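Local coordinates for protein botulinum neurotoxin type G (PDB 3MPP) that attaches the toxin to the host cell surface through its receptor-binding domain, so that the zinc protease light chain can be delivered into the cytosol, at residues I4-Y9 / I15-Y20; I252-K257 / E318-Y323; Q334-P339 / P344-V349. The protein carries 4 engineered substitutions. One frame throughout, in Å; residues are numbered along the deposited sequence.

Contact 1: I4-Y9 / I15-Y20; sequences ILSLSY and IDSSGY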
loop_
_atom_site.group_PDB
_atom_site.type_symbol
_atom_site.label_atom_id
_atom_site.label_comp_id
_atom_site.label_asym_id
_atom_site.label_seq_id
_atom_site.Cartn_x
_atom_site.Cartn_y
_atom_site.Cartn_z
ATOM N N ILE A 4 1.174 25.323 -2.385
ATOM C CA ILE A 4 2.357 26.171 -2.502
ATOM C C ILE A 4 3.433 25.489 -3.341
ATOM O O ILE A 4 4.197 26.144 -4.052
ATOM C CB ILE A 4 2.972 26.445 -1.120
ATOM C CG1 ILE A 4 2.158 27.482 -0.351
ATOM C CG2 ILE A 4 4.409 26.907 -1.256
ATOM C CD1 ILE A 4 2.773 27.827 0.983
ATOM N N LEU A 5 3.494 24.164 -3.241
ATOM C CA LEU A 5 4.525 23.389 -3.914
ATOM C C LEU A 5 4.006 21.967 -4.092
ATOM O O LEU A 5 3.391 21.409 -3.181
ATOM C CB LEU A 5 5.813 23.389 -3.085
ATOM C CG LEU A 5 6.911 22.370 -3.441
ATOM C CD1 LEU A 5 7.553 22.700 -4.782
ATOM C CD2 LEU A 5 7.970 22.308 -2.356
ATOM N N SER A 6 4.229 21.394 -5.269
ATOM C CA SER A 6 3.842 20.006 -5.520
ATOM C C SER A 6 4.864 19.347 -6.433
ATOM O O SER A 6 5.120 19.821 -7.541
ATOM C CB SER A 6 2.448 19.930 -6.144
ATOM O OG SER A 6 2.451 20.404 -7.477
ATOM N N LEU A 7 5.463 18.260 -5.963
ATOM C CA LEU A 7 6.470 17.573 -6.756
ATOM C C LEU A 7 5.801 16.563 -7.678
ATOM O O LEU A 7 4.989 15.746 -7.246
ATOM C CB LEU A 7 7.507 16.882 -5.866
ATOM C CG LEU A 7 8.372 17.804 -4.989
ATOM C CD1 LEU A 7 9.508 17.041 -4.298
ATOM C CD2 LEU A 7 8.927 18.942 -5.814
ATOM N N SER A 8 6.136 16.637 -8.958
ATOM C CA SER A 8 5.696 15.632 -9.910
ATOM C C SER A 8 6.875 15.236 -10.771
ATOM O O SER A 8 7.715 16.067 -11.113
ATOM C CB SER A 8 4.566 16.160 -10.790
ATOM O OG SER A 8 3.454 16.546 -10.006
ATOM N N TYR A 9 6.938 13.955 -11.102
ATOM C CA TYR A 9 7.938 13.444 -12.019
ATOM C C TYR A 9 7.280 13.284 -13.384
ATOM O O TYR A 9 6.646 12.266 -13.662
ATOM C CB TYR A 9 8.474 12.104 -11.515
ATOM C CG TYR A 9 9.638 11.580 -12.314
ATOM C CD1 TYR A 9 9.498 10.460 -13.126
ATOM C CD2 TYR A 9 10.881 12.207 -12.262
ATOM C CE1 TYR A 9 10.562 9.978 -13.862
ATOM C CE2 TYR A 9 11.950 11.730 -12.993
ATOM C CZ TYR A 9 11.785 10.619 -13.793
ATOM O OH TYR A 9 12.846 10.141 -14.525
ATOM N N ILE A 15 9.557 18.055 -11.489
ATOM C CA ILE A 15 9.160 19.454 -11.600
ATOM C C ILE A 15 8.266 19.879 -10.444
ATOM O O ILE A 15 7.821 19.055 -9.642
ATOM C CB ILE A 15 8.393 19.717 -12.912
ATOM C CG1 ILE A 15 7.059 18.968 -12.900
ATOM C CG2 ILE A 15 9.225 19.298 -14.110
ATOM C CD1 ILE A 15 6.119 19.335 -14.039
ATOM N N ASP A 16 8.001 21.177 -10.379
ATOM C CA ASP A 16 7.029 21.726 -9.448
ATOM C C ASP A 16 5.718 21.959 -10.197
ATOM O O ASP A 16 5.620 22.870 -11.015
ATOM C CB ASP A 16 7.550 23.042 -8.869
ATOM C CG ASP A 16 6.565 23.695 -7.924
ATOM O OD1 ASP A 16 5.558 23.046 -7.575
ATOM O OD2 ASP A 16 6.801 24.856 -7.527
ATOM N N SER A 17 4.719 21.124 -9.929
ATOM C CA SER A 17 3.417 21.251 -10.583
ATOM C C SER A 17 2.603 22.384 -9.965
ATOM O O SER A 17 1.516 22.707 -10.433
ATOM C CB SER A 17 2.631 19.941 -10.480
ATOM O OG SER A 17 3.292 18.887 -11.155
ATOM N N SER A 18 3.142 22.974 -8.905
ATOM C CA SER A 18 2.479 24.046 -8.174
ATOM C C SER A 18 2.197 25.244 -9.077
ATOM O O SER A 18 1.162 25.909 -8.953
ATOM C CB SER A 18 3.367 24.490 -7.010
ATOM O OG SER A 18 2.689 25.348 -6.121
ATOM N N GLY A 19 3.131 25.522 -9.980
ATOM C CA GLY A 19 3.049 26.716 -10.796
ATOM C C GLY A 19 3.749 27.865 -10.102
ATOM O O GLY A 19 3.722 29.000 -10.578
ATOM N N TYR A 20 4.379 27.567 -8.968
ATOM C CA TYR A 20 5.145 28.567 -8.237
ATOM C C TYR A 20 6.620 28.528 -8.624
ATOM O O TYR A 20 7.437 29.262 -8.071
ATOM C CB TYR A 20 4.962 28.407 -6.728
ATOM C CG TYR A 20 3.620 28.898 -6.233
ATOM C CD1 TYR A 20 2.484 28.114 -6.366
ATOM C CD2 TYR A 20 3.488 30.151 -5.648
ATOM C CE1 TYR A 20 1.254 28.556 -5.921
ATOM C CE2 TYR A 20 2.259 30.605 -5.200
ATOM C CZ TYR A 20 1.145 29.802 -5.340
ATOM O OH TYR A 20 -0.083 30.245 -4.898
HETATM O O HOH W 1 7.007 26.119 -5.269
#
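L7 and D16 form an antiparallel non-hydrogen-bonded pair and S8 and I15 the next, hydrogen-bonded pair, where S8 N reaches I15 O at 3.0 Å and I15 N reaches S8 O at 2.7 Å. One step further S17 N still donates to S6 O (2.7 Å), but beyond this the second strand leaves its partner. Here the carboxylate of D16 takes over. A first torsion of 178° swings it away from its own backbone N, and OD1 is brought to the first strand. OD1, whose modelled place is doubtful because it sits too close to S18 CB, appears to accept from S6 N (3.1 Å) and, as an Asx turn, from S18 N. Aspartate suits a strand end because its short side chain can stand in for a backbone carbonyl. The other oxygen, OD2, is tied to I4 O through a water, and L5 CD1 lies against the carboxylate, 3.4 Å from D16 CG. On the face that carries S8 and I15, S8 OG meets S17 OG of the turn that follows at 2.6 Å, either being able to donate; serine is small enough for both to fit. Strand 3-10 pairs with 195-204 on one side, where I4 and L5 form a classic bulge opposite I203, and with 13-16 on the other, as a hairpin of the lectin-like jelly roll of the N-terminal receptor-binding subdomain.

Contact 2: I252-K257 / E318-Y323; sequences IKYFSK and ESYRVY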
loop_
_atom_site.group_PDB
_atom_site.type_symbol
_atom_site.label_atom_id
_atom_site.label_comp_id
_atom_site.label_asym_id
_atom_site.label_seq_id
_atom_site.Cartn_x
_atom_site.Cartn_y
_atom_site.Cartn_z
ATOM N N ILE A 252 -4.185 -19.671 0.708
ATOM C CA ILE A 252 -4.745 -20.714 -0.152
ATOM C C ILE A 252 -3.657 -21.645 -0.706
ATOM O O ILE A 252 -2.718 -21.212 -1.370
ATOM C CB ILE A 252 -5.560 -20.140 -1.340
ATOM C CG1 ILE A 252 -6.494 -18.996 -0.874
ATOM C CG2 ILE A 252 -6.337 -21.276 -2.011
ATOM C CD1 ILE A 252 -7.532 -19.440 0.162
ATOM N N LYS A 253 -3.839 -22.930 -0.446
ATOM C CA LYS A 253 -2.878 -23.977 -0.748
ATOM C C LYS A 253 -3.529 -24.986 -1.713
ATOM O O LYS A 253 -4.691 -25.331 -1.560
ATOM C CB LYS A 253 -2.515 -24.660 0.573
ATOM C CG LYS A 253 -1.475 -25.741 0.521
ATOM C CD LYS A 253 -1.350 -26.402 1.894
ATOM C CE LYS A 253 -0.133 -27.327 1.980
ATOM N NZ LYS A 253 -0.424 -28.700 1.488
ATOM N N TYR A 254 -2.779 -25.443 -2.707
ATOM C CA TYR A 254 -3.248 -26.486 -3.612
ATOM C C TYR A 254 -3.463 -27.798 -2.861
ATOM O O TYR A 254 -2.590 -28.274 -2.140
ATOM C CB TYR A 254 -2.253 -26.678 -4.754
ATOM C CG TYR A 254 -2.662 -27.705 -5.795
ATOM C CD1 TYR A 254 -3.797 -27.520 -6.577
ATOM C CD2 TYR A 254 -1.896 -28.846 -6.011
ATOM C CE1 TYR A 254 -4.170 -28.448 -7.534
ATOM C CE2 TYR A 254 -2.259 -29.783 -6.962
ATOM C CZ TYR A 254 -3.391 -29.579 -7.722
ATOM O OH TYR A 254 -3.746 -30.501 -8.666
ATOM N N PHE A 255 -4.643 -28.369 -3.036
ATOM C CA PHE A 255 -4.985 -29.638 -2.415
ATOM C C PHE A 255 -4.983 -30.640 -3.549
ATOM O O PHE A 255 -5.940 -30.700 -4.322
ATOM C CB PHE A 255 -6.374 -29.529 -1.777
ATOM C CG PHE A 255 -6.874 -30.807 -1.151
ATOM C CD1 PHE A 255 -8.224 -31.118 -1.180
ATOM C CD2 PHE A 255 -6.005 -31.686 -0.532
ATOM C CE1 PHE A 255 -8.698 -32.285 -0.598
ATOM C CE2 PHE A 255 -6.471 -32.862 0.052
ATOM C CZ PHE A 255 -7.816 -33.160 0.017
ATOM N N SER A 256 -3.882 -31.390 -3.658
ATOM C CA SER A 256 -3.620 -32.331 -4.753
ATOM C C SER A 256 -4.727 -33.333 -5.006
ATOM O O SER A 256 -5.046 -33.638 -6.154
ATOM C CB SER A 256 -2.330 -33.112 -4.477
ATOM O OG SER A 256 -1.195 -32.310 -4.697
ATOM N N LYS A 257 -5.297 -33.875 -3.937
ATOM C CA LYS A 257 -6.297 -34.932 -4.076
ATOM C C LYS A 257 -7.595 -34.454 -4.727
ATOM O O LYS A 257 -8.408 -35.264 -5.174
ATOM C CB LYS A 257 -6.612 -35.559 -2.713
ATOM C CG LYS A 257 -5.804 -36.807 -2.388
ATOM C CD LYS A 257 -4.398 -36.473 -1.931
ATOM C CE LYS A 257 -3.836 -37.594 -1.064
ATOM N NZ LYS A 257 -3.743 -38.889 -1.800
ATOM N N GLU A 318 3.885 -27.838 -15.478
ATOM C CA GLU A 318 2.950 -27.261 -16.435
ATOM C C GLU A 318 2.106 -26.169 -15.788
ATOM O O GLU A 318 1.935 -26.122 -14.568
ATOM C CB GLU A 318 2.068 -28.327 -17.106
ATOM C CG GLU A 318 1.087 -29.005 -16.183
ATOM C CD GLU A 318 0.152 -29.970 -16.901
ATOM O OE1 GLU A 318 0.015 -29.898 -18.140
ATOM O OE2 GLU A 318 -0.463 -30.804 -16.208
ATOM N N SER A 319 1.605 -25.279 -16.627
ATOM C CA SER A 319 0.774 -24.186 -16.183
ATOM C C SER A 319 -0.581 -24.733 -15.771
ATOM O O SER A 319 -1.141 -25.613 -16.440
ATOM C CB SER A 319 0.602 -23.169 -17.312
ATOM O OG SER A 319 -0.261 -22.121 -16.918
ATOM N N TYR A 320 -1.089 -24.220 -14.656
ATOM C CA TYR A 320 -2.456 -24.493 -14.243
ATOM C C TYR A 320 -3.209 -23.186 -14.353
ATOM O O TYR A 320 -2.616 -22.140 -14.577
ATOM C CB TYR A 320 -2.515 -24.991 -12.802
ATOM C CG TYR A 320 -2.294 -26.478 -12.647
ATOM C CD1 TYR A 320 -3.237 -27.282 -12.016
ATOM C CD2 TYR A 320 -1.140 -27.077 -13.133
ATOM C CE1 TYR A 320 -3.030 -28.653 -11.864
ATOM C CE2 TYR A 320 -0.928 -28.438 -12.994
ATOM C CZ TYR A 320 -1.878 -29.220 -12.359
ATOM O OH TYR A 320 -1.661 -30.572 -12.220
ATOM N N ARG A 321 -4.520 -23.245 -14.183
ATOM C CA ARG A 321 -5.341 -22.060 -14.316
ATOM C C ARG A 321 -6.569 -22.275 -13.479
ATOM O O ARG A 321 -6.946 -23.420 -13.205
ATOM C CB ARG A 321 -5.737 -21.857 -15.782
ATOM C CG ARG A 321 -6.758 -20.740 -16.004
ATOM C CD ARG A 321 -6.901 -20.425 -17.484
ATOM N NE ARG A 321 -5.663 -19.863 -18.007
ATOM C CZ ARG A 321 -5.452 -19.593 -19.290
ATOM N NH1 ARG A 321 -6.400 -19.843 -20.194
ATOM N NH2 ARG A 321 -4.293 -19.071 -19.666
ATOM N N VAL A 322 -7.188 -21.175 -13.060
ATOM C CA VAL A 322 -8.400 -21.242 -12.270
ATOM C C VAL A 322 -9.607 -21.402 -13.186
ATOM O O VAL A 322 -9.776 -20.626 -14.122
ATOM C CB VAL A 322 -8.575 -19.971 -11.406
ATOM C CG1 VAL A 322 -9.875 -20.043 -10.628
ATOM C CG2 VAL A 322 -7.363 -19.784 -10.442
ATOM N N TYR A 323 -10.436 -22.410 -12.914
ATOM C CA TYR A 323 -11.670 -22.620 -13.681
ATOM C C TYR A 323 -12.927 -22.580 -12.819
ATOM O O TYR A 323 -12.940 -23.040 -11.675
ATOM C CB TYR A 323 -11.636 -23.934 -14.478
ATOM C CG TYR A 323 -10.651 -23.935 -15.627
ATOM C CD1 TYR A 323 -11.038 -23.562 -16.904
ATOM C CD2 TYR A 323 -9.325 -24.300 -15.421
ATOM C CE1 TYR A 323 -10.135 -23.570 -17.961
ATOM C CE2 TYR A 323 -8.413 -24.300 -16.458
ATOM C CZ TYR A 323 -8.822 -23.937 -17.725
ATOM O OH TYR A 323 -7.898 -23.928 -18.736
#
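Y320 and Y254 carry the whole contact, bringing two strands of different sheets together through their rings while the backbones stay well apart, 10.8 Å from Y320 CA to Y254 CA. Along 318-323 the chain enters as a loop. E318 O lies at the edge of the Y320 ring, in its plane, and the E318 side chain packs on P339. S319 then leads into the strand. Y320, the first strand residue, turns its ring toward 252-257, its chi1 of -85° setting the ring on the side of its backbone N. Its CE1 is the atom that touches, 3.8 Å from Y254 OH and 4.3 Å from Y254 CZ. Y254 stretches out from strand 250-255 to meet it, a chi1 of -178° carrying the ring away from its backbone N so that the hydroxyl leads. The side chains meet at about a right angle: the ring planes are inclined by 74° with centroids 5.9 Å apart, an oblique pair. S256 N lies 3.9 Å above one face of the Y254 ring, toward the rim. After Y320 the strand turns to other partners: R321 forms a salt bridge with D348, V322 packs on L310, I312 and L337, and Y323 lies on F336. Tyrosine suits both positions, being long enough to span the gap, with a polar end that is tolerated where both residues are partly exposed. Y254 OH and Y320 OH are 4.1 Å apart, and the chemistry is van der Waals contact of one ring carbon, Y320 CE1, with the phenol end of Y254; with 68 Å² buried and no hydrogen bond between the two segments to set its direction, it implies a light touch.

Contact 3: Q334-P339 / P344-V349; sequences QLFLAP and PTFYDV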
loop_
_atom_site.group_PDB
_atom_site.type_symbol
_atom_site.label_atom_id
_atom_site.label_comp_id
_atom_site.label_asym_id
_atom_site.label_seq_id
_atom_site.Cartn_x
_atom_site.Cartn_y
_atom_site.Cartn_z
ATOM N N GLN A 334 -16.716 -25.028 -5.434
ATOM C CA GLN A 334 -15.264 -25.006 -5.313
ATOM C C GLN A 334 -14.669 -24.658 -6.662
ATOM O O GLN A 334 -15.143 -25.140 -7.694
ATOM C CB GLN A 334 -14.767 -26.374 -4.829
ATOM C CG GLN A 334 -15.037 -26.596 -3.346
ATOM C CD GLN A 334 -15.539 -27.997 -3.035
ATOM O OE1 GLN A 334 -16.388 -28.532 -3.734
ATOM N NE2 GLN A 334 -15.018 -28.585 -1.972
ATOM N N LEU A 335 -13.656 -23.792 -6.668
ATOM C CA LEU A 335 -12.951 -23.481 -7.916
ATOM C C LEU A 335 -12.097 -24.675 -8.309
ATOM O O LEU A 335 -11.561 -25.368 -7.441
ATOM C CB LEU A 335 -12.071 -22.222 -7.761
ATOM C CG LEU A 335 -12.889 -20.935 -7.605
ATOM C CD1 LEU A 335 -12.005 -19.715 -7.316
ATOM C CD2 LEU A 335 -13.727 -20.717 -8.878
ATOM N N PHE A 336 -11.979 -24.899 -9.618
ATOM C CA PHE A 336 -11.275 -26.045 -10.193
ATOM C C PHE A 336 -9.898 -25.580 -10.654
ATOM O O PHE A 336 -9.794 -24.777 -11.574
ATOM C CB PHE A 336 -12.100 -26.573 -11.379
ATOM C CG PHE A 336 -11.472 -27.743 -12.134
ATOM C CD1 PHE A 336 -10.956 -28.853 -11.461
ATOM C CD2 PHE A 336 -11.460 -27.748 -13.526
ATOM C CE1 PHE A 336 -10.400 -29.929 -12.169
ATOM C CE2 PHE A 336 -10.912 -28.827 -14.249
ATOM C CZ PHE A 336 -10.386 -29.914 -13.573
ATOM N N LEU A 337 -8.838 -26.042 -9.991
ATOM C CA LEU A 337 -7.492 -25.586 -10.340
ATOM C C LEU A 337 -6.905 -26.707 -11.179
ATOM O O LEU A 337 -6.676 -27.804 -10.658
ATOM C CB LEU A 337 -6.641 -25.309 -9.075
ATOM C CG LEU A 337 -7.293 -24.431 -8.002
ATOM C CD1 LEU A 337 -6.356 -24.157 -6.798
ATOM C CD2 LEU A 337 -7.801 -23.123 -8.614
ATOM N N ALA A 338 -6.710 -26.455 -12.476
ATOM C CA ALA A 338 -6.408 -27.542 -13.429
ATOM C C ALA A 338 -5.478 -27.151 -14.588
ATOM O O ALA A 338 -5.336 -25.970 -14.917
ATOM C CB ALA A 338 -7.716 -28.096 -13.987
ATOM N N PRO A 339 -4.847 -28.152 -15.216
ATOM C CA PRO A 339 -4.129 -27.877 -16.464
ATOM C C PRO A 339 -5.063 -27.248 -17.497
ATOM O O PRO A 339 -6.277 -27.493 -17.487
ATOM C CB PRO A 339 -3.695 -29.276 -16.951
ATOM C CG PRO A 339 -3.738 -30.153 -15.712
ATOM C CD PRO A 339 -4.831 -29.582 -14.845
ATOM N N PRO A 344 -15.867 -27.389 -22.089
ATOM C CA PRO A 344 -16.888 -26.341 -21.934
ATOM C C PRO A 344 -17.689 -26.431 -20.626
ATOM O O PRO A 344 -18.489 -25.538 -20.359
ATOM C CB PRO A 344 -17.836 -26.571 -23.129
ATOM C CG PRO A 344 -17.353 -27.787 -23.836
ATOM C CD PRO A 344 -16.233 -28.412 -23.083
ATOM N N THR A 345 -17.498 -27.475 -19.821
ATOM C CA THR A 345 -18.163 -27.497 -18.517
ATOM C C THR A 345 -17.417 -26.598 -17.524
ATOM O O THR A 345 -17.870 -26.374 -16.404
ATOM C CB THR A 345 -18.287 -28.912 -17.946
ATOM O OG1 THR A 345 -16.981 -29.471 -17.782
ATOM C CG2 THR A 345 -19.136 -29.804 -18.872
ATOM N N PHE A 346 -16.265 -26.086 -17.944
ATOM C CA PHE A 346 -15.497 -25.170 -17.109
ATOM C C PHE A 346 -15.287 -23.871 -17.875
ATOM O O PHE A 346 -15.340 -23.859 -19.106
ATOM C CB PHE A 346 -14.147 -25.778 -16.735
ATOM C CG PHE A 346 -14.242 -27.154 -16.121
ATOM C CD1 PHE A 346 -14.782 -27.330 -14.855
ATOM C CD2 PHE A 346 -13.771 -28.262 -16.801
ATOM C CE1 PHE A 346 -14.864 -28.603 -14.287
ATOM C CE2 PHE A 346 -13.846 -29.531 -16.240
ATOM C CZ PHE A 346 -14.391 -29.695 -14.977
ATOM N N TYR A 347 -15.035 -22.784 -17.153
ATOM C CA TYR A 347 -14.845 -21.489 -17.782
ATOM C C TYR A 347 -13.772 -20.700 -17.041
ATOM O O TYR A 347 -13.762 -20.664 -15.802
ATOM C CB TYR A 347 -16.171 -20.733 -17.760
ATOM C CG TYR A 347 -16.211 -19.473 -18.606
ATOM C CD1 TYR A 347 -15.795 -19.492 -19.928
ATOM C CD2 TYR A 347 -16.709 -18.274 -18.089
ATOM C CE1 TYR A 347 -15.851 -18.354 -20.721
ATOM C CE2 TYR A 347 -16.773 -17.127 -18.881
ATOM C CZ TYR A 347 -16.338 -17.177 -20.191
ATOM O OH TYR A 347 -16.384 -16.056 -20.986
ATOM N N ASP A 348 -12.880 -20.048 -17.786
ATOM C CA ASP A 348 -11.724 -19.407 -17.159
ATOM C C ASP A 348 -11.678 -17.890 -17.295
ATOM O O ASP A 348 -10.803 -17.240 -16.730
ATOM C CB ASP A 348 -10.413 -20.010 -17.669
ATOM C CG ASP A 348 -10.247 -19.866 -19.188
ATOM O OD1 ASP A 348 -11.200 -19.459 -19.882
ATOM O OD2 ASP A 348 -9.156 -20.173 -19.686
ATOM N N VAL A 349 -12.633 -17.326 -18.014
ATOM C CA VAL A 349 -12.660 -15.877 -18.217
ATOM C C VAL A 349 -13.263 -15.133 -17.003
ATOM O O VAL A 349 -14.454 -15.274 -16.672
ATOM C CB VAL A 349 -13.413 -15.518 -19.501
ATOM C CG1 VAL A 349 -13.436 -14.008 -19.684
ATOM C CG2 VAL A 349 -12.758 -16.228 -20.710
#
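In the beta-trefoil subdomain, strands 332-339 and 346-353 both pair antiparallel with strand 320-325, and F336 and F346 meet across that intervening strand, both touching L325 of it. Their CA atoms are 8.1 Å apart, so it takes the two aromatic side chains to close the distance. F336 reaches straight out from its strand, chi1 178°, and F346, with chi1 -53°, leans to the side of its backbone N; together these turns lay one ring against the other. The face-to-face stack is tilted, with planes at 29° and centroids 4.3 Å apart. It is the CD2-CE2 side of F336 that does the touching: F336 CD2 lies 3.5 Å above the centre of the F346 ring, F336 CD2 is 3.6 Å from F346 CE1, and F336 CE2 is equally close to F346 CE2. The opposite face of F346 carries T345 OG1, 3.5 Å above the plane, so each face has a neighbour, a ring over the centre of one and a hydroxyl, also bonded to D343, near the rim of the other. On F336, the A338 CB methyl is small enough to sit over the rim of one face. Phenylalanine suits both places because a flat, apolar ring can cover its partner without needing a polar companion. No hydrogen bond crosses the contact, which implies that dispersion and the shedding of water from the 107 Å² buried here hold the two rings together.

From the N terminus, contact 1 closes first, joining 4-9 to 15-20 over a short hairpin loop in the N-terminal receptor-binding subdomain. Contact 2 then closes a loop of 60 residues, bringing 252-257 of a three-stranded sheet to 318-323 of the larger sheet of the same beta-trefoil subdomain. Contact 3 closes last, over only four residues between 334-339 and 344-349. The three follow in series and none nests in or crosses another. Contacts 2 and 3 adjoin, with centres about 10 Å apart, where a probable backbone hydrogen bond from Y323 N to F336 O joins strands 320-325 and 332-339. Contact 1 lies in the other subdomain, about 48 Å from contact 2 and about 49 Å from contact 3, centre to centre.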